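Local structure of peptidyl-tRNA hydrolase (Thermoplasma acidophilum, 1RLK) at residues I20-Q23 / V24-A28; I64-I67 / K68-D72; I38-D41 / V42-W46; K109-G112 / K113-L116. The protein probably hydrolyses peptidyl-tRNAs released from the ribosome, freeing the tRNA from its N-acyl amino acid. All coordinates share one frame; numbering follows the deposited sequence. Where two conformers were deposited one is given.

Contact 1: I20-Q23 / V24-A28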
ATOM      1  N   ILE A  20      12.488  -3.306  -2.552  1.00 19.77           N
ATOM      2  CA  ILE A  20      11.338  -3.276  -1.655  1.00 19.11           C
ATOM      3  C   ILE A  20      11.041  -1.840  -1.211  1.00 18.37           C
ATOM      4  O   ILE A  20       9.903  -1.405  -1.269  1.00 17.69           O
ATOM      5  CB  ILE A  20      11.563  -4.199  -0.424  1.00 19.25           C
ATOM      6  CG1 ILE A  20      11.482  -5.667  -0.848  1.00 21.44           C
ATOM      7  CG2 ILE A  20      10.518  -3.937   0.654  1.00 19.85           C
ATOM      8  CD1 ILE A  20      11.966  -6.647   0.238  1.00 23.17           C
ATOM      9  N   ALA A  21      12.071  -1.115  -0.783  1.00 17.16           N
ATOM     10  CA  ALA A  21      11.906   0.276  -0.396  1.00 17.36           C
ATOM     11  C   ALA A  21      11.316   1.105  -1.532  1.00 16.53           C
ATOM     12  O   ALA A  21      10.414   1.881  -1.320  1.00 16.50           O
ATOM     13  CB  ALA A  21      13.234   0.873   0.059  1.00 17.12           C
ATOM     14  N   ALA A  22      11.835   0.933  -2.744  1.00 16.41           N
ATOM     15  CA  ALA A  22      11.344   1.691  -3.898  1.00 15.24           C
ATOM     16  C   ALA A  22       9.887   1.365  -4.191  1.00 14.80           C
ATOM     17  O   ALA A  22       9.109   2.249  -4.507  1.00 13.61           O
ATOM     18  CB  ALA A  22      12.199   1.405  -5.131  1.00 16.39           C
ATOM     19  N   GLN A  23       9.515   0.096  -4.081  1.00 15.08           N
ATOM     20  CA  GLN A  23       8.140  -0.320  -4.375  1.00 15.07           C
ATOM     21  C   GLN A  23       7.188   0.196  -3.326  1.00 14.96           C
ATOM     22  O   GLN A  23       6.105   0.691  -3.658  1.00 14.49           O
ATOM     23  CB  GLN A  23       8.014  -1.839  -4.476  1.00 15.33           C
ATOM     24  CG  GLN A  23       8.892  -2.476  -5.545  1.00 17.46           C
ATOM     25  CD  GLN A  23       8.589  -1.993  -6.922  1.00 17.98           C
ATOM     26  OE1 GLN A  23       7.445  -2.080  -7.379  1.00 18.93           O
ATOM     27  NE2 GLN A  23       9.613  -1.483  -7.606  1.00 20.97           N
ATOM     28  N   VAL A  24       7.592   0.115  -2.054  1.00 15.12           N
ATOM     29  CA  VAL A  24       6.791   0.705  -0.969  1.00 14.86           C
ATOM     30  C   VAL A  24       6.627   2.212  -1.173  1.00 14.86           C
ATOM     31  O   VAL A  24       5.521   2.752  -0.989  1.00 14.85           O
ATOM     32  CB  VAL A  24       7.398   0.389   0.432  1.00 14.98           C
ATOM     33  CG1 VAL A  24       6.690   1.177   1.520  1.00 16.16           C
ATOM     34  CG2 VAL A  24       7.287  -1.108   0.714  1.00 15.27           C
ATOM     35  N   ALA A  25       7.713   2.895  -1.571  1.00 14.78           N
ATOM     36  CA  ALA A  25       7.646   4.325  -1.876  1.00 15.24           C
ATOM     37  C   ALA A  25       6.687   4.646  -3.036  1.00 15.28           C
ATOM     38  O   ALA A  25       5.993   5.668  -2.998  1.00 15.72           O
ATOM     39  CB  ALA A  25       9.052   4.899  -2.169  1.00 15.16           C
ATOM     40  N   HIS A  26       6.654   3.797  -4.060  1.00 15.46           N
ATOM     41  CA  HIS A  26       5.710   3.967  -5.174  1.00 15.91           C
ATOM     42  C   HIS A  26       4.290   3.952  -4.629  1.00 15.50           C
ATOM     43  O   HIS A  26       3.511   4.860  -4.931  1.00 15.88           O
ATOM     44  CB  HIS A  26       5.826   2.867  -6.229  0.63 16.00           C
ATOM     45  CG  HIS A  26       7.133   2.844  -6.947  0.63 18.01           C
ATOM     46  ND1 HIS A  26       7.510   1.811  -7.778  0.63 20.10           N
ATOM     47  CD2 HIS A  26       8.155   3.730  -6.957  0.63 20.41           C
ATOM     48  CE1 HIS A  26       8.707   2.070  -8.276  0.63 20.77           C
ATOM     49  NE2 HIS A  26       9.123   3.225  -7.786  0.63 20.32           N
ATOM     50  N   ALA A  27       3.965   2.943  -3.806  1.00 14.84           N
ATOM     51  CA  ALA A  27       2.617   2.827  -3.249  1.00 14.37           C
ATOM     52  C   ALA A  27       2.257   4.050  -2.424  1.00 14.43           C
ATOM     53  O   ALA A  27       1.137   4.571  -2.510  1.00 13.92           O
ATOM     54  CB  ALA A  27       2.492   1.563  -2.424  1.00 14.17           C
ATOM     55  N   ALA A  28       3.218   4.522  -1.632  1.00 14.33           N
ATOM     56  CA  ALA A  28       2.986   5.593  -0.683  1.00 14.49           C
ATOM     57  C   ALA A  28       2.757   6.914  -1.397  1.00 15.02           C
ATOM     58  O   ALA A  28       1.899   7.694  -0.986  1.00 14.93           O
ATOM     59  CB  ALA A  28       4.170   5.715   0.280  1.00 14.58           C
TER
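V24 sits directly one turn beyond I20, and its CG2 methyl drops to 3.3 Å from the carbonyl oxygen of I20. That same oxygen takes the V24 N-H at 2.9 Å from N to O in a nearly straight bond. CG1 stands anti to the backbone N of V24 (chi1 171°), which leaves CG2 beside that N, close to I20 O. CG2 also meets CG2 of I20, loosely, at 4.3 Å. This is the inner side of the helix: V24 and A27 press on I7 of strand 3-10, and V24 reaches V9 and V55 as well. Q23 is buried next to them, its OE1 hydrogen-bonded to T95 OG1 and its NE2 close to a bound sulfate. A21 and A25 are exposed and offer only methyl groups, A25 CB lying 3.4 Å from A21 O; the contact there is mostly the A25 N to A21 O bond (2.9 Å). H26 is also exposed and was modelled in two conformers; in one of them the imidazole lies with A22 O over a face, and the Q23 amide plane stands 76° from the ring. Helix 17-38, together with helix 40-48, forms the connection between strand 3-10 and the parallel, adjacent strand 53-58, a beta-alpha-beta crossover, and the sulfate beside Q23, probably from the crystallisation liquor, may mark a pocket there.

Contact 2: I64-I67 / K68-D72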
ATOM      1  N   ILE A  64      -2.474 -10.002  -1.915  1.00 21.50           N
ATOM      2  CA  ILE A  64      -2.611  -8.645  -2.479  1.00 21.02           C
ATOM      3  C   ILE A  64      -4.042  -8.375  -2.962  1.00 20.94           C
ATOM      4  O   ILE A  64      -4.626  -7.341  -2.658  1.00 20.45           O
ATOM      5  CB  ILE A  64      -1.621  -8.440  -3.659  1.00 20.72           C
ATOM      6  CG1 ILE A  64      -0.172  -8.548  -3.193  1.00 20.12           C
ATOM      7  CG2 ILE A  64      -1.845  -7.090  -4.341  1.00 20.92           C
ATOM      8  CD1 ILE A  64       0.282  -7.397  -2.302  1.00 19.34           C
ATOM      9  N   MET A  65      -4.612  -9.318  -3.705  1.00 21.83           N
ATOM     10  CA  MET A  65      -5.933  -9.113  -4.308  1.00 22.10           C
ATOM     11  C   MET A  65      -7.066  -9.183  -3.268  1.00 21.96           C
ATOM     12  O   MET A  65      -8.109  -8.525  -3.401  1.00 21.40           O
ATOM     13  CB  MET A  65      -6.143 -10.133  -5.437  1.00 22.66           C
ATOM     14  CG  MET A  65      -5.122 -10.009  -6.581  1.00 23.79           C
ATOM     15  SD  MET A  65      -4.916  -8.303  -7.161  1.00 25.49           S
ATOM     16  CE  MET A  65      -6.501  -7.914  -7.643  1.00 23.43           C
ATOM     17  N   GLU A  66      -6.837  -9.931  -2.196  1.00 22.14           N
ATOM     18  CA  GLU A  66      -7.787  -9.993  -1.090  1.00 22.09           C
ATOM     19  C   GLU A  66      -7.842  -8.662  -0.353  1.00 20.95           C
ATOM     20  O   GLU A  66      -8.901  -8.191   0.002  1.00 20.55           O
ATOM     21  CB  GLU A  66      -7.367 -11.105  -0.119  1.00 23.30           C
ATOM     22  CG  GLU A  66      -8.329 -11.322   1.027  1.00 26.97           C
ATOM     23  CD  GLU A  66      -9.664 -11.865   0.560  1.00 32.92           C
ATOM     24  OE1 GLU A  66      -9.724 -12.485  -0.532  1.00 35.15           O
ATOM     25  OE2 GLU A  66     -10.655 -11.673   1.296  1.00 36.68           O
ATOM     26  N   ILE A  67      -6.679  -8.060  -0.128  1.00 20.95           N
ATOM     27  CA  ILE A  67      -6.571  -6.743   0.489  1.00 20.21           C
ATOM     28  C   ILE A  67      -7.313  -5.706  -0.365  1.00 19.94           C
ATOM     29  O   ILE A  67      -8.119  -4.906   0.129  1.00 18.69           O
ATOM     30  CB  ILE A  67      -5.055  -6.391   0.650  1.00 20.86           C
ATOM     31  CG1 ILE A  67      -4.443  -7.225   1.776  1.00 21.13           C
ATOM     32  CG2 ILE A  67      -4.839  -4.914   0.964  1.00 21.35           C
ATOM     33  CD1 ILE A  67      -2.932  -7.245   1.783  1.00 21.89           C
ATOM     34  N   LYS A  68      -7.029  -5.743  -1.669  1.00 19.83           N
ATOM     35  CA  LYS A  68      -7.693  -4.889  -2.637  1.00 19.45           C
ATOM     36  C   LYS A  68      -9.200  -5.019  -2.465  1.00 19.40           C
ATOM     37  O   LYS A  68      -9.894  -4.035  -2.278  1.00 18.60           O
ATOM     38  CB  LYS A  68      -7.257  -5.306  -4.060  1.00 19.52           C
ATOM     39  CG  LYS A  68      -8.052  -4.640  -5.218  1.00 20.79           C
ATOM     40  CD  LYS A  68      -7.657  -3.220  -5.366  1.00 20.62           C
ATOM     41  CE  LYS A  68      -8.197  -2.552  -6.632  1.00 20.20           C
ATOM     42  NZ  LYS A  68      -8.886  -1.280  -6.256  1.00 16.87           N
ATOM     43  N   ARG A  69      -9.699  -6.247  -2.516  1.00 20.94           N
ATOM     44  CA  ARG A  69     -11.141  -6.499  -2.363  1.00 22.39           C
ATOM     45  C   ARG A  69     -11.706  -5.822  -1.118  1.00 22.33           C
ATOM     46  O   ARG A  69     -12.737  -5.140  -1.180  1.00 22.17           O
ATOM     47  CB  ARG A  69     -11.448  -8.002  -2.315  1.00 22.54           C
ATOM     48  CG  ARG A  69     -12.955  -8.313  -2.256  1.00 25.39           C
ATOM     49  CD  ARG A  69     -13.302  -9.775  -2.006  1.00 29.25           C
ATOM     50  NE  ARG A  69     -12.851 -10.254  -0.695  1.00 32.86           N
ATOM     51  CZ  ARG A  69     -13.384  -9.903   0.478  1.00 36.13           C
ATOM     52  NH1 ARG A  69     -14.409  -9.058   0.558  1.00 37.75           N
ATOM     53  NH2 ARG A  69     -12.894 -10.412   1.601  1.00 38.37           N
ATOM     54  N   MET A  70     -11.031  -6.001   0.013  1.00 22.71           N
ATOM     55  CA  MET A  70     -11.520  -5.438   1.272  1.00 23.12           C
ATOM     56  C   MET A  70     -11.442  -3.929   1.297  1.00 21.94           C
ATOM     57  O   MET A  70     -12.361  -3.271   1.749  1.00 21.82           O
ATOM     58  CB  MET A  70     -10.736  -6.011   2.450  1.00 24.01           C
ATOM     59  CG  MET A  70     -10.834  -7.504   2.560  1.00 26.74           C
ATOM     60  SD  MET A  70     -10.500  -8.021   4.223  1.00 32.79           S
ATOM     61  CE  MET A  70      -9.715  -9.435   3.958  1.00 30.39           C
ATOM     62  N   ALA A  71     -10.343  -3.374   0.798  1.00 21.34           N
ATOM     63  CA  ALA A  71     -10.182  -1.932   0.766  1.00 20.60           C
ATOM     64  C   ALA A  71     -11.270  -1.266  -0.065  1.00 20.60           C
ATOM     65  O   ALA A  71     -11.853  -0.285   0.356  1.00 19.97           O
ATOM     66  CB  ALA A  71      -8.791  -1.559   0.215  1.00 20.63           C
ATOM     67  N   ASP A  72     -11.528  -1.778  -1.262  1.00 21.47           N
ATOM     68  CA  ASP A  72     -12.582  -1.208  -2.108  1.00 21.99           C
ATOM     69  C   ASP A  72     -13.933  -1.285  -1.395  1.00 22.90           C
ATOM     70  O   ASP A  72     -14.668  -0.312  -1.360  1.00 23.30           O
ATOM     71  CB  ASP A  72     -12.680  -1.912  -3.479  1.00 21.64           C
ATOM     72  CG  ASP A  72     -11.516  -1.582  -4.406  1.00 21.41           C
ATOM     73  OD1 ASP A  72     -11.011  -0.448  -4.338  1.00 21.33           O
ATOM     74  OD2 ASP A  72     -11.041  -2.403  -5.228  1.00 21.46           O
TER
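E66 and R69 run side by side off the outer face of helix 61-74 and close a salt bridge through a single carboxylate oxygen. OE2 of E66 lies 2.6 Å from NH2 of R69, with an N-H...O angle of 161°. It is approached on its syn side, though well out of the carboxylate plane, while it stays near the plane of the guanidinium; the two flat groups are turned 59° from one another. A second bond to the same oxygen, from NE of R69 at 3.3 Å, is weak. The bend of E66 at chi2 (67°) brings the carboxylate round to meet an arginine that is itself bent near its tip. The M70 methyl also touches the carboxylate, CE lying 3.6 Å from OE2.

A second charge pair, K68 with D72, spans one turn on another side of the helix. NZ of K68 meets the syn lone pair of D72 OD2 at 2.6 Å and bonds weakly to OD1. N78 completes the set: its OD1 accepts from the lysine and its ND2 donates to D72 OD1, so both charged groups have a further partner. Along the backbone the N-H groups of K68, R69, M70 and A71 are satisfied by the carbonyls of I64, M65, E66 and I67, the last being shortest, 2.8 Å from A71 N to I67 O. I64 and I67 face inward, touching V58, I97, R10 and A8, while M65 and K68 lie on I80, so the helix spans all four strands of the sheet.

Contact 3: I38-D41 / V42-W46; sequences INRD and VFNEW
N39 against V42 is a local surface contact at the first turn of helix 40-48, just where the chain leaves helix 17-38. N39 breaks the helical backbone (phi/psi -141°/52°) and takes the N-cap position, yet its side chain makes no capping bond. Instead the amide lies across the valine: ND2 comes 3.6 Å from V42 CB, and OD1 rests 3.7 Å from V42 CG2. Meanwhile the carbonyl of N39 accepts the N-H of F43 at 3.0 Å from N to O.

R40 and N44, four residues apart, make the second side-chain contact. The methylene carbons of the arginine pass the asparagine amide, CG and CD of R40 each 3.6 Å from ND2 of N44, while the guanidinium plane is turned 74° from that amide. The bend of R40 at chi2 and chi3 sends its NE back to a weak bond with M36 O. Backbone bonds from N44 N to R40 O (2.8 Å) and E45 N to D41 O close the turn. Polar amides thus touch hydrocarbon here, and the directed bonding across the turn falls to the main chain.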
ATOM      1  N   ILE A  38      -8.852  13.695  -2.840  1.00 31.47           N
ATOM      2  CA  ILE A  38     -10.214  13.261  -2.535  1.00 31.90           C
ATOM      3  C   ILE A  38     -10.522  13.112  -1.047  1.00 31.75           C
ATOM      4  O   ILE A  38     -11.686  12.981  -0.673  1.00 31.83           O
ATOM      5  CB  ILE A  38     -10.554  11.947  -3.279  1.00 31.96           C
ATOM      6  CG1 ILE A  38      -9.868  10.738  -2.635  1.00 32.62           C
ATOM      7  CG2 ILE A  38     -10.187  12.065  -4.759  1.00 33.06           C
ATOM      8  CD1 ILE A  38     -10.125   9.409  -3.380  1.00 32.82           C
ATOM      9  N   ASN A  39      -9.486  13.139  -0.212  1.00 31.54           N
ATOM     10  CA  ASN A  39      -9.610  12.894   1.225  1.00 31.33           C
ATOM     11  C   ASN A  39      -8.691  13.838   2.005  1.00 31.49           C
ATOM     12  O   ASN A  39      -7.899  13.412   2.852  1.00 31.51           O
ATOM     13  CB  ASN A  39      -9.266  11.425   1.520  1.00 31.20           C
ATOM     14  CG  ASN A  39      -9.963  10.888   2.760  1.00 32.09           C
ATOM     15  OD1 ASN A  39     -10.900  11.497   3.267  1.00 31.51           O
ATOM     16  ND2 ASN A  39      -9.515   9.728   3.243  1.00 31.68           N
ATOM     17  N   ARG A  40      -8.807  15.128   1.708  1.00 31.77           N
ATOM     18  CA  ARG A  40      -7.813  16.122   2.108  1.00 32.03           C
ATOM     19  C   ARG A  40      -7.596  16.199   3.616  1.00 31.67           C
ATOM     20  O   ARG A  40      -6.454  16.170   4.074  1.00 30.42           O
ATOM     21  CB  ARG A  40      -8.186  17.496   1.550  1.00 32.76           C
ATOM     22  CG  ARG A  40      -7.255  18.659   1.969  1.00 35.61           C
ATOM     23  CD  ARG A  40      -5.873  18.654   1.316  1.00 38.69           C
ATOM     24  NE  ARG A  40      -5.942  19.024  -0.103  1.00 41.57           N
ATOM     25  CZ  ARG A  40      -5.232  19.990  -0.689  1.00 44.46           C
ATOM     26  NH1 ARG A  40      -4.363  20.743  -0.011  1.00 45.76           N
ATOM     27  NH2 ARG A  40      -5.398  20.204  -1.989  1.00 46.38           N
ATOM     28  N   ASP A  41      -8.684  16.284   4.383  1.00 31.47           N
ATOM     29  CA  ASP A  41      -8.580  16.429   5.834  1.00 31.39           C
ATOM     30  C   ASP A  41      -7.849  15.269   6.477  1.00 30.04           C
ATOM     31  O   ASP A  41      -7.069  15.462   7.404  1.00 30.40           O
ATOM     32  CB  ASP A  41      -9.957  16.546   6.483  1.00 31.98           C
ATOM     33  CG  ASP A  41     -10.787  17.654   5.900  1.00 34.28           C
ATOM     34  OD1 ASP A  41     -10.219  18.632   5.349  1.00 35.72           O
ATOM     35  OD2 ASP A  41     -12.037  17.625   5.953  1.00 37.33           O
ATOM     36  N   VAL A  42      -8.111  14.064   5.994  1.00 28.95           N
ATOM     37  CA  VAL A  42      -7.449  12.874   6.516  1.00 28.16           C
ATOM     38  C   VAL A  42      -5.975  12.804   6.073  1.00 27.71           C
ATOM     39  O   VAL A  42      -5.113  12.366   6.828  1.00 27.32           O
ATOM     40  CB  VAL A  42      -8.174  11.600   6.073  1.00 27.81           C
ATOM     41  CG1 VAL A  42      -7.350  10.353   6.421  1.00 28.02           C
ATOM     42  CG2 VAL A  42      -9.566  11.543   6.709  1.00 27.95           C
ATOM     43  N   PHE A  43      -5.703  13.222   4.849  1.00 27.15           N
ATOM     44  CA  PHE A  43      -4.335  13.302   4.375  1.00 27.07           C
ATOM     45  C   PHE A  43      -3.543  14.289   5.211  1.00 27.37           C
ATOM     46  O   PHE A  43      -2.438  13.987   5.633  1.00 27.41           O
ATOM     47  CB  PHE A  43      -4.268  13.705   2.905  1.00 26.65           C
ATOM     48  CG  PHE A  43      -2.934  14.246   2.509  1.00 24.92           C
ATOM     49  CD1 PHE A  43      -1.908  13.388   2.148  1.00 24.00           C
ATOM     50  CD2 PHE A  43      -2.693  15.614   2.531  1.00 24.45           C
ATOM     51  CE1 PHE A  43      -0.666  13.884   1.804  1.00 23.62           C
ATOM     52  CE2 PHE A  43      -1.461  16.116   2.188  1.00 25.44           C
ATOM     53  CZ  PHE A  43      -0.440  15.244   1.820  1.00 24.31           C
ATOM     54  N   ASN A  44      -4.111  15.473   5.431  1.00 27.77           N
ATOM     55  CA  ASN A  44      -3.461  16.521   6.213  1.00 28.29           C
ATOM     56  C   ASN A  44      -3.133  16.094   7.639  1.00 28.12           C
ATOM     57  O   ASN A  44      -2.052  16.388   8.139  1.00 28.31           O
ATOM     58  CB  ASN A  44      -4.347  17.767   6.259  1.00 28.78           C
ATOM     59  CG  ASN A  44      -4.200  18.640   5.028  1.00 30.57           C
ATOM     60  OD1 ASN A  44      -3.183  18.603   4.338  1.00 32.23           O
ATOM     61  ND2 ASN A  44      -5.216  19.455   4.765  1.00 33.74           N
ATOM     62  N   GLU A  45      -4.062  15.403   8.292  1.00 27.83           N
ATOM     63  CA  GLU A  45      -3.846  14.959   9.660  1.00 27.84           C
ATOM     64  C   GLU A  45      -2.725  13.934   9.713  1.00 27.54           C
ATOM     65  O   GLU A  45      -1.800  14.071  10.503  1.00 27.67           O
ATOM     66  CB  GLU A  45      -5.124  14.362  10.240  1.00 28.36           C
ATOM     67  CG  GLU A  45      -4.975  13.885  11.681  1.00 29.17           C
ATOM     68  CD  GLU A  45      -6.244  13.279  12.235  1.00 30.44           C
ATOM     69  OE1 GLU A  45      -7.351  13.682  11.817  1.00 33.98           O
ATOM     70  OE2 GLU A  45      -6.131  12.390  13.093  1.00 32.18           O
ATOM     71  N   TRP A  46      -2.837  12.906   8.875  1.00 26.87           N
ATOM     72  CA  TRP A  46      -1.764  11.932   8.645  1.00 26.70           C
ATOM     73  C   TRP A  46      -0.413  12.602   8.460  1.00 26.79           C
ATOM     74  O   TRP A  46       0.546  12.251   9.133  1.00 26.75           O
ATOM     75  CB  TRP A  46      -2.064  11.124   7.384  1.00 26.34           C
ATOM     76  CG  TRP A  46      -1.045  10.080   7.022  1.00 23.94           C
ATOM     77  CD1 TRP A  46      -0.724   8.973   7.737  1.00 20.83           C
ATOM     78  CD2 TRP A  46      -0.264  10.019   5.816  1.00 21.43           C
ATOM     79  NE1 TRP A  46       0.223   8.234   7.068  1.00 20.95           N
ATOM     80  CE2 TRP A  46       0.522   8.851   5.885  1.00 21.12           C
ATOM     81  CE3 TRP A  46      -0.147  10.837   4.688  1.00 21.63           C
ATOM     82  CZ2 TRP A  46       1.414   8.475   4.865  1.00 22.11           C
ATOM     83  CZ3 TRP A  46       0.753  10.469   3.667  1.00 21.89           C
ATOM     84  CH2 TRP A  46       1.515   9.305   3.766  1.00 21.65           C
TER

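Contact 4: K109-G112 / K113-L116; sequences KITG and KYKL
The Y114 ring lies edge-on to the backbone of T111, whose CA sits in the ring plane 3.6 Å from CD2. T111 O also lies near that plane at the edge, 3.3 Å from CD2, while I110 O approaches CE2 obliquely. Over one face, offset toward the rim, stands CG of K113; that lysine was modelled in two conformers with a strained chain, so its cover is doubtful, as are the NZ bonds, the weak one to K109 O and the one to D108 O.

The ring is placed here by the type I turn from T111 to Y114. Y114 N donates to T111 O at 3.0 Å, a straight bond (164°) that nevertheless comes from above the carbonyl plane. CG of Y114 is anti to its carbonyl carbon (chi1 -60°), which lays the ring back along the end of the helix. Its hydroxyl ends at E63 OE1, a hydrogen bond, and accepts from a water 2.8 Å from OH. The same water donates to I110 O at 2.7 Å and thereby links the ring's far end to the last turn. A second water bridges the main chain, 2.6 Å from G112 O and 2.7 Å from Y114 O. T111 OG1 turns back to L107 O.

Inward, I110 packs on I67, M70 and M74 of helix 61-74, and Y114 fills the angle between I67 and strand 53-58, touching V56 and V58. Beyond the turn K115 pairs its backbone with K57 and L116 lies on I54 and V56, so the tail runs along that edge strand.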
ATOM      1  N   LYS A 109      -8.388  -3.989  10.268  1.00 22.52           N
ATOM      2  CA  LYS A 109      -9.412  -4.959   9.836  1.00 23.02           C
ATOM      3  C   LYS A 109      -9.035  -5.687   8.551  1.00 22.39           C
ATOM      4  O   LYS A 109      -9.525  -6.779   8.299  1.00 22.68           O
ATOM      5  CB  LYS A 109     -10.771  -4.276   9.636  1.00 23.11           C
ATOM      6  CG  LYS A 109     -11.345  -3.656  10.870  1.00 24.94           C
ATOM      7  CD  LYS A 109     -12.731  -3.098  10.633  1.00 26.98           C
ATOM      8  CE  LYS A 109     -13.293  -2.532  11.923  1.00 29.16           C
ATOM      9  NZ  LYS A 109     -14.378  -1.541  11.711  1.00 31.64           N
ATOM     10  N   ILE A 110      -8.175  -5.071   7.738  1.00 21.91           N
ATOM     11  CA  ILE A 110      -7.746  -5.635   6.447  1.00 21.63           C
ATOM     12  C   ILE A 110      -6.374  -6.301   6.512  1.00 20.94           C
ATOM     13  O   ILE A 110      -6.204  -7.414   6.019  1.00 21.35           O
ATOM     14  CB  ILE A 110      -7.718  -4.506   5.383  1.00 21.56           C
ATOM     15  CG1 ILE A 110      -9.112  -3.936   5.188  1.00 22.85           C
ATOM     16  CG2 ILE A 110      -7.187  -5.012   4.027  1.00 21.98           C
ATOM     17  CD1 ILE A 110      -9.154  -2.705   4.311  1.00 24.36           C
ATOM     18  N   THR A 111      -5.395  -5.600   7.099  1.00 20.80           N
ATOM     19  CA  THR A 111      -3.989  -6.019   7.084  1.00 20.44           C
ATOM     20  C   THR A 111      -3.392  -6.523   8.424  1.00 21.25           C
ATOM     21  O   THR A 111      -2.266  -6.995   8.443  1.00 20.72           O
ATOM     22  CB  THR A 111      -3.084  -4.872   6.567  1.00 19.88           C
ATOM     23  OG1 THR A 111      -3.465  -3.626   7.171  1.00 19.30           O
ATOM     24  CG2 THR A 111      -3.290  -4.668   5.037  1.00 20.03           C
ATOM     25  N   GLY A 112      -4.130  -6.417   9.518  1.00 22.65           N
ATOM     26  CA  GLY A 112      -3.610  -6.767  10.837  1.00 23.69           C
ATOM     27  C   GLY A 112      -3.070  -8.172  10.973  1.00 24.64           C
ATOM     28  O   GLY A 112      -2.195  -8.438  11.799  1.00 24.55           O
ATOM     29  N   LYS A 113      -3.564  -9.063  10.119  1.00 25.44           N
ATOM     30  CA  LYS A 113      -3.256 -10.496  10.161  1.00 25.86           C
ATOM     31  C   LYS A 113      -1.875 -10.798   9.614  1.00 25.51           C
ATOM     32  O   LYS A 113      -1.272 -11.847   9.926  1.00 25.88           O
ATOM     33  CB  LYS A 113      -4.326 -11.287   9.380  0.52 26.26           C
ATOM     34  CG  LYS A 113      -4.961 -10.541   8.156  0.52 26.88           C
ATOM     35  CD  LYS A 113      -6.025  -9.444   8.470  0.52 27.24           C
ATOM     36  CE  LYS A 113      -6.595  -9.446   9.903  0.52 28.62           C
ATOM     37  NZ  LYS A 113      -7.148  -8.111  10.243  0.52 26.78           N
ATOM     38  N   TYR A 114      -1.342  -9.875   8.815  1.00 24.40           N
ATOM     39  CA  TYR A 114      -0.079 -10.107   8.128  1.00 23.43           C
ATOM     40  C   TYR A 114       1.115  -9.713   8.994  1.00 23.19           C
ATOM     41  O   TYR A 114       1.028  -8.761   9.755  1.00 22.75           O
ATOM     42  CB  TYR A 114      -0.061  -9.308   6.811  1.00 23.68           C
ATOM     43  CG  TYR A 114      -1.187  -9.700   5.886  1.00 22.66           C
ATOM     44  CD1 TYR A 114      -1.183 -10.930   5.236  1.00 24.22           C
ATOM     45  CD2 TYR A 114      -2.270  -8.865   5.694  1.00 23.66           C
ATOM     46  CE1 TYR A 114      -2.221 -11.303   4.394  1.00 24.20           C
ATOM     47  CE2 TYR A 114      -3.323  -9.232   4.852  1.00 25.93           C
ATOM     48  CZ  TYR A 114      -3.286 -10.455   4.202  1.00 25.64           C
ATOM     49  OH  TYR A 114      -4.333 -10.838   3.369  1.00 28.95           O
ATOM     50  N   LYS A 115       2.214 -10.448   8.844  1.00 23.57           N
ATOM     51  CA  LYS A 115       3.482 -10.158   9.514  1.00 24.37           C
ATOM     52  C   LYS A 115       4.134  -8.855   9.055  1.00 24.80           C
ATOM     53  O   LYS A 115       4.199  -8.570   7.850  1.00 24.09           O
ATOM     54  CB  LYS A 115       4.469 -11.278   9.239  1.00 24.34           C
ATOM     55  CG  LYS A 115       4.050 -12.625   9.771  1.00 26.57           C
ATOM     56  CD  LYS A 115       5.242 -13.550   9.919  1.00 28.26           C
ATOM     57  CE  LYS A 115       4.800 -14.995  10.146  1.00 29.44           C
ATOM     58  NZ  LYS A 115       5.930 -15.948  10.005  1.00 30.97           N
ATOM     59  N   LEU A 116       4.664  -8.083  10.003  1.00 24.74           N
ATOM     60  CA  LEU A 116       5.442  -6.903   9.656  1.00 24.79           C
ATOM     61  C   LEU A 116       6.638  -7.328   8.809  1.00 25.09           C
ATOM     62  O   LEU A 116       7.227  -8.407   9.016  1.00 24.07           O
ATOM     63  CB  LEU A 116       5.916  -6.151  10.901  1.00 25.00           C
ATOM     64  CG  LEU A 116       4.849  -5.521  11.791  1.00 25.53           C
ATOM     65  CD1 LEU A 116       5.462  -4.902  13.040  1.00 25.93           C
ATOM     66  CD2 LEU A 116       4.068  -4.472  11.033  1.00 25.69           C
TER
HETATM   67  O   HOH W   1      -6.527  -9.364   4.185  1.00 42.62           O
HETATM   68  O   HOH W   2       0.029  -7.045  11.554  1.00 26.36           O

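Overall arrangement
From the N terminus the contacts come in the order 1, 3, 2, 4. In each, the two segments adjoin, so each closes just a helical turn or, in contact 4, the turn that follows helix 104-111; none nests in or crosses another. Contact 1 lies on helix 17-38 and contact 3 on the helix that follows it, before the chain enters strand 53-58. Contact 2 then lies across the sheet from contact 1, their centres about 18 Å apart. Contact 4 lies on the same side of the sheet as contact 2, and the two pack together. Helices thus flank both faces of the mixed sheet in an alpha/beta/alpha sandwich.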